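Long-range contacts in cadherin-23 (Mus musculus, PDB 5VH2), which probably serves in calcium-dependent adhesion and mechanotransduction in hearing, as a cadherin whose extracellular repeats bind metal ions at their ends and junctions: residues A[3-9]-A[31-37]; A[77-83]-A[97-103]. The protein carries 1 engineered substitution. All blocks are in the same frame, centred on the assembly; numbering follows the deposited sequence.

The chain starts at the N-terminal tip of the first of the two cadherin repeats in this fragment. Interaction 1 (3-9 with 31-37) closes a loop of 21 residues that holds strand 12-19. It also joins strand 7-8 to the end of strand 27-34, and the flanking loops share a calcium ion. Interaction 2 (77-83 with 97-103) comes later and closes a loop of 13 residues between strands 78-87 and 94-104. The two loops follow in series and neither nest nor cross. Each contact belongs to a different sheet of the same sandwich. The sheets meet where Phe-8 packs on Val-83 and Cys-97, and where Val-31 packs on Val-99.

Interaction 1 (A[3-9]-A[31-37]); sequences DEAPVFT and VRATDKD. With CA (calcium ion), chain E.
Glu-4, Asp-35 and Asp-37 meet at a calcium ion. The metal is bound by Glu-4 O at 2.2 Å and by Asp-37 OD2 at 2.1 Å. Asp-35 OD2 lies farther from the calcium ion, at 2.9 Å. Gly-41 and Asp-87 complete the site.

Charged and polar bonds extend from the site. Asp-37 OD2 also accepts Glu-4 N at 3.2 Å, through its syn lone pair. The Glu-4 side chain leaves with CG between the backbone N and the carbonyl carbon (chi1 69°), then runs extended to Lys-36. There Glu-4 OE1 takes two donors. Lys-36 NZ forms a salt bridge to Glu-4 OE1 at 2.9 Å, on the syn side, while Lys-36 N comes from above the carboxylate plane. Asp-35 OD1 accepts Asp-37 N in an Asx turn, which ties together two of the metal-binding residues.

Backbone bonds pair Val-7 with Thr-34 in both directions. Thr-9 N adds a bond of 2.8 Å to Arg-32 O.

The apolar part lies on the Phe-8 and Ala-33 face. Ala-33 CB sits over the centre of the Phe-8 ring in a CH-pi contact, and Pro-6 CB touches Ala-33 CB at 3.9 Å.

Asp-Lys-Asp fits the cadherin DXD motif, here at a calcium site on the repeat's N-terminal end.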
loop_
_atom_site.group_PDB
_atom_site.type_symbol
_atom_site.label_atom_id
_atom_site.label_comp_id
_atom_site.label_asym_id
_atom_site.label_seq_id
_atom_site.Cartn_x
_atom_site.Cartn_y
_atom_site.Cartn_z
ATOM N N ASP A 3 25.499 41.208 1.544
ATOM C CA ASP A 3 24.834 42.150 0.634
ATOM C C ASP A 3 23.377 41.727 0.378
ATOM O O ASP A 3 22.483 42.564 0.480
ATOM C CB ASP A 3 25.689 42.397 -0.632
ATOM C CG ASP A 3 24.935 43.135 -1.785
ATOM O OD1 ASP A 3 24.411 44.270 -1.608
ATOM O OD2 ASP A 3 24.917 42.599 -2.929
ATOM N N GLU A 4 23.129 40.449 0.096
ATOM C CA GLU A 4 21.766 39.882 0.223
ATOM C C GLU A 4 21.755 38.382 0.584
ATOM O O GLU A 4 22.769 37.685 0.513
ATOM C CB GLU A 4 20.954 40.092 -1.066
ATOM C CG GLU A 4 21.461 39.269 -2.231
ATOM C CD GLU A 4 21.143 39.864 -3.555
ATOM O OE1 GLU A 4 20.643 39.088 -4.404
ATOM O OE2 GLU A 4 21.412 41.084 -3.734
ATOM N N ALA A 5 20.586 37.904 0.970
ATOM C CA ALA A 5 20.417 36.510 1.338
ATOM C C ALA A 5 19.750 35.771 0.179
ATOM O O ALA A 5 19.163 36.392 -0.707
ATOM C CB ALA A 5 19.575 36.381 2.596
ATOM N N PRO A 6 19.852 34.430 0.193
ATOM C CA PRO A 6 19.266 33.598 -0.859
ATOM C C PRO A 6 17.751 33.612 -0.823
ATOM O O PRO A 6 17.151 33.577 0.250
ATOM C CB PRO A 6 19.779 32.174 -0.551
ATOM C CG PRO A 6 20.917 32.374 0.381
ATOM C CD PRO A 6 20.538 33.595 1.196
ATOM N N VAL A 7 17.159 33.659 -2.005
ATOM C CA VAL A 7 15.721 33.554 -2.154
ATOM C C VAL A 7 15.461 32.357 -3.070
ATOM O O VAL A 7 15.998 32.311 -4.188
ATOM C CB VAL A 7 15.159 34.818 -2.811
ATOM C CG1 VAL A 7 13.651 34.717 -2.955
ATOM C CG2 VAL A 7 15.555 36.040 -1.997
ATOM N N PHE A 8 14.676 31.382 -2.584
ATOM C CA PHE A 8 14.221 30.273 -3.405
ATOM C C PHE A 8 13.307 30.783 -4.509
ATOM O O PHE A 8 12.710 31.841 -4.391
ATOM C CB PHE A 8 13.493 29.212 -2.559
ATOM C CG PHE A 8 14.427 28.352 -1.743
ATOM C CD1 PHE A 8 14.994 27.204 -2.276
ATOM C CD2 PHE A 8 14.748 28.702 -0.444
ATOM C CE1 PHE A 8 15.848 26.411 -1.514
ATOM C CE2 PHE A 8 15.593 27.913 0.325
ATOM C CZ PHE A 8 16.154 26.769 -0.215
ATOM N N THR A 9 13.214 30.035 -5.610
ATOM C CA THR A 9 12.286 30.411 -6.697
ATOM C C THR A 9 10.829 30.163 -6.356
ATOM O O THR A 9 9.965 30.630 -7.071
ATOM C CB THR A 9 12.578 29.688 -8.004
ATOM O OG1 THR A 9 12.405 28.284 -7.809
ATOM C CG2 THR A 9 13.974 29.976 -8.455
ATOM N N VAL A 31 15.055 22.020 -5.920
ATOM C CA VAL A 31 14.910 23.380 -5.385
ATOM C C VAL A 31 16.035 24.266 -5.918
ATOM O O VAL A 31 17.067 23.779 -6.389
ATOM C CB VAL A 31 14.855 23.438 -3.825
ATOM C CG1 VAL A 31 13.640 22.676 -3.312
ATOM C CG2 VAL A 31 16.130 22.896 -3.197
ATOM N N ARG A 32 15.813 25.561 -5.825
ATOM C CA ARG A 32 16.789 26.519 -6.312
ATOM C C ARG A 32 16.635 27.865 -5.600
ATOM O O ARG A 32 15.538 28.459 -5.603
ATOM C CB ARG A 32 16.685 26.706 -7.836
ATOM C CG ARG A 32 18.014 27.206 -8.370
ATOM C CD ARG A 32 18.018 27.773 -9.770
ATOM N NE ARG A 32 19.156 28.686 -9.851
ATOM C CZ ARG A 32 19.410 29.487 -10.887
ATOM N NH1 ARG A 32 18.583 29.542 -11.946
ATOM N NH2 ARG A 32 20.463 30.305 -10.826
ATOM N N ALA A 33 17.729 28.301 -4.970
ATOM C CA ALA A 33 17.783 29.610 -4.355
ATOM C C ALA A 33 18.892 30.390 -5.004
ATOM O O ALA A 33 20.005 29.909 -5.121
ATOM C CB ALA A 33 18.006 29.522 -2.856
ATOM N N THR A 34 18.575 31.601 -5.424
ATOM C CA THR A 34 19.507 32.466 -6.095
ATOM C C THR A 34 20.014 33.490 -5.079
ATOM O O THR A 34 19.261 33.947 -4.203
ATOM C CB THR A 34 18.828 33.137 -7.283
ATOM O OG1 THR A 34 17.530 33.575 -6.870
ATOM C CG2 THR A 34 18.645 32.141 -8.371
ATOM N N ASP A 35 21.307 33.788 -5.204
ATOM C CA ASP A 35 21.982 34.827 -4.430
ATOM C C ASP A 35 22.876 35.570 -5.413
ATOM O O ASP A 35 23.633 34.952 -6.133
ATOM C CB ASP A 35 22.779 34.179 -3.312
ATOM C CG ASP A 35 23.211 35.162 -2.249
ATOM O OD1 ASP A 35 23.560 36.322 -2.545
ATOM O OD2 ASP A 35 23.300 34.750 -1.097
ATOM N N LYS A 36 22.700 36.882 -5.507
ATOM C CA LYS A 36 23.341 37.650 -6.594
ATOM C C LYS A 36 24.537 38.445 -6.086
ATOM O O LYS A 36 25.125 39.201 -6.830
ATOM C CB LYS A 36 22.331 38.552 -7.306
ATOM C CG LYS A 36 21.120 37.763 -7.856
ATOM C CD LYS A 36 20.097 38.526 -8.680
ATOM C CE LYS A 36 19.871 39.963 -8.233
ATOM N NZ LYS A 36 19.476 40.128 -6.800
ATOM N N ASP A 37 24.951 38.182 -4.851
ATOM C CA ASP A 37 26.317 38.475 -4.412
ATOM C C ASP A 37 27.295 37.678 -5.213
ATOM O O ASP A 37 27.011 36.542 -5.573
ATOM C CB ASP A 37 26.511 38.064 -2.955
ATOM C CG ASP A 37 25.566 38.794 -2.017
ATOM O OD1 ASP A 37 25.016 39.811 -2.453
ATOM O OD2 ASP A 37 25.310 38.343 -0.888
HETATM CA CA CA E . 24.760 36.771 0.337
#

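Interaction 2 (A[77-83]-A[97-103]); sequences TSYLMNV and CSVYVTL
Met-81, Val-99 and Val-101 meet in the apolar centre of this antiparallel pair. The Met-81 chain bends at its last torsion (chi3 -74°), which carries CE across to Val-101 CG2 at 3.7 Å. Met-81 CE also lies 4.1 Å from Val-99 CG1. On one side, Val-83 CG2 touches Val-99 CG2 at 4.0 Å, and Val-83 CB rests on Cys-97 SG. Toward the other end, Leu-103 CD1 lies at the edge of the Tyr-79 ring, 4.4 Å from Tyr-79 CE1. All these side chains are buried. Ile-29 packs on Val-99 and Val-28 on Val-101, both from strand 27-34, and the Phe-56 ring meets Tyr-79 edge-to-face.

Backbone bonds run between the two strands. Tyr-79 and Val-101 bond in both directions, as do Met-81 with Val-99 and Val-83 with Cys-97. Leu-103 N closes the row on Thr-77 O at 2.9 Å.

The opposite face is more polar and more exposed. Leu-80 has CG anti to the backbone N (chi1 180°), and its CD1 reaches Ser-98 CB at 3.9 Å. Ser-78 CB lies beside Thr-102 CG2. At the polar edge Asn-82 OD1 stands 3.7 Å from Ser-98 OG, too far for a hydrogen bond.

One buried apolar face and one more exposed, mixed face suit a sandwich sheet. This pair is the F-G hairpin of the Greek-key cadherin fold, in the middle of its four-stranded mixed sheet.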
loop_
_atom_site.group_PDB
_atom_site.type_symbol
_atom_site.label_atom_id
_atom_site.label_comp_id
_atom_site.label_asym_id
_atom_site.label_seq_id
_atom_site.Cartn_x
_atom_site.Cartn_y
_atom_site.Cartn_z
ATOM N N THR A 77 0.816 9.437 4.101
ATOM C CA THR A 77 0.298 9.829 2.793
ATOM C C THR A 77 0.981 11.066 2.213
ATOM O O THR A 77 0.981 11.255 0.997
ATOM C CB THR A 77 -1.201 10.147 2.901
ATOM O OG1 THR A 77 -1.429 11.011 4.028
ATOM C CG2 THR A 77 -1.989 8.852 3.088
ATOM N N SER A 78 1.549 11.909 3.068
ATOM C CA SER A 78 2.228 13.129 2.610
ATOM C C SER A 78 3.265 13.680 3.616
ATOM O O SER A 78 3.199 13.392 4.818
ATOM C CB SER A 78 1.203 14.216 2.270
ATOM O OG SER A 78 0.663 14.803 3.445
ATOM N N TYR A 79 4.203 14.478 3.102
ATOM C CA TYR A 79 5.382 14.994 3.818
ATOM C C TYR A 79 5.477 16.500 3.561
ATOM O O TYR A 79 5.226 16.953 2.429
ATOM C CB TYR A 79 6.655 14.323 3.291
ATOM C CG TYR A 79 6.715 12.848 3.577
ATOM C CD1 TYR A 79 6.113 11.915 2.728
ATOM C CD2 TYR A 79 7.362 12.382 4.716
ATOM C CE1 TYR A 79 6.158 10.561 3.016
ATOM C CE2 TYR A 79 7.372 11.019 5.035
ATOM C CZ TYR A 79 6.762 10.130 4.193
ATOM O OH TYR A 79 6.805 8.797 4.499
ATOM N N LEU A 80 5.836 17.278 4.587
ATOM C CA LEU A 80 6.110 18.707 4.405
ATOM C C LEU A 80 7.483 19.063 4.996
ATOM O O LEU A 80 7.629 19.200 6.233
ATOM C CB LEU A 80 5.004 19.568 5.026
ATOM C CG LEU A 80 5.169 21.105 4.907
ATOM C CD1 LEU A 80 4.919 21.609 3.483
ATOM C CD2 LEU A 80 4.302 21.872 5.901
ATOM N N MET A 81 8.467 19.247 4.107
ATOM C CA MET A 81 9.859 19.402 4.536
ATOM C C MET A 81 10.234 20.859 4.554
ATOM O O MET A 81 9.854 21.600 3.656
ATOM C CB MET A 81 10.799 18.700 3.561
ATOM C CG MET A 81 10.924 17.224 3.779
ATOM S SD MET A 81 11.699 16.385 2.429
ATOM C CE MET A 81 10.384 16.410 1.210
ATOM N N ASN A 82 11.037 21.252 5.539
ATOM C CA ASN A 82 11.527 22.631 5.627
ATOM C C ASN A 82 12.928 22.647 5.115
ATOM O O ASN A 82 13.779 21.885 5.629
ATOM C CB ASN A 82 11.575 23.103 7.071
ATOM C CG ASN A 82 10.249 23.630 7.555
ATOM O OD1 ASN A 82 9.260 22.934 7.538
ATOM N ND2 ASN A 82 10.229 24.864 8.015
ATOM N N VAL A 83 13.198 23.540 4.149
ATOM C CA VAL A 83 14.533 23.602 3.538
ATOM C C VAL A 83 15.165 24.970 3.779
ATOM O O VAL A 83 14.471 25.997 3.717
ATOM C CB VAL A 83 14.444 23.312 2.034
ATOM C CG1 VAL A 83 15.804 23.401 1.371
ATOM C CG2 VAL A 83 13.889 21.922 1.797
ATOM N N CYS A 97 12.207 27.811 2.345
ATOM C CA CYS A 97 10.995 27.346 1.644
ATOM C C CYS A 97 10.493 26.075 2.339
ATOM O O CYS A 97 11.149 25.545 3.262
ATOM C CB CYS A 97 11.303 27.035 0.175
ATOM S SG CYS A 97 12.438 25.656 -0.090
ATOM N N SER A 98 9.373 25.538 1.873
ATOM C CA SER A 98 9.024 24.167 2.225
ATOM C C SER A 98 8.730 23.335 0.985
ATOM O O SER A 98 8.596 23.867 -0.114
ATOM C CB SER A 98 7.863 24.148 3.220
ATOM O OG SER A 98 8.238 24.772 4.444
ATOM N N VAL A 99 8.676 22.021 1.148
ATOM C CA VAL A 99 8.470 21.114 0.036
ATOM C C VAL A 99 7.370 20.124 0.401
ATOM O O VAL A 99 7.473 19.410 1.411
ATOM C CB VAL A 99 9.769 20.368 -0.319
ATOM C CG1 VAL A 99 9.549 19.403 -1.491
ATOM C CG2 VAL A 99 10.857 21.365 -0.688
ATOM N N TYR A 100 6.293 20.128 -0.387
ATOM C CA TYR A 100 5.110 19.315 -0.095
ATOM C C TYR A 100 5.166 18.137 -1.042
ATOM O O TYR A 100 5.161 18.320 -2.281
ATOM C CB TYR A 100 3.840 20.159 -0.301
ATOM C CG TYR A 100 2.480 19.490 -0.072
ATOM C CD1 TYR A 100 2.146 18.919 1.168
ATOM C CD2 TYR A 100 1.478 19.565 -1.046
ATOM C CE1 TYR A 100 0.894 18.343 1.384
ATOM C CE2 TYR A 100 0.226 19.002 -0.848
ATOM C CZ TYR A 100 -0.064 18.371 0.375
ATOM O OH TYR A 100 -1.311 17.777 0.605
ATOM N N VAL A 101 5.287 16.939 -0.457
ATOM C CA VAL A 101 5.219 15.689 -1.229
ATOM C C VAL A 101 3.979 14.893 -0.819
ATOM O O VAL A 101 3.795 14.611 0.354
ATOM C CB VAL A 101 6.469 14.826 -0.986
ATOM C CG1 VAL A 101 6.452 13.594 -1.879
ATOM C CG2 VAL A 101 7.734 15.645 -1.250
ATOM N N THR A 102 3.107 14.573 -1.783
ATOM C CA THR A 102 2.001 13.639 -1.557
ATOM C C THR A 102 2.238 12.369 -2.370
ATOM O O THR A 102 2.855 12.407 -3.441
ATOM C CB THR A 102 0.631 14.218 -1.940
ATOM O OG1 THR A 102 0.552 14.364 -3.349
ATOM C CG2 THR A 102 0.386 15.545 -1.312
ATOM N N LEU A 103 1.785 11.246 -1.820
ATOM C CA LEU A 103 2.073 9.929 -2.378
ATOM C C LEU A 103 0.871 9.364 -3.134
ATOM O O LEU A 103 -0.286 9.608 -2.772
ATOM C CB LEU A 103 2.427 8.953 -1.260
ATOM C CG LEU A 103 3.705 9.166 -0.466
ATOM C CD1 LEU A 103 4.032 7.903 0.306
ATOM C CD2 LEU A 103 4.856 9.490 -1.396
#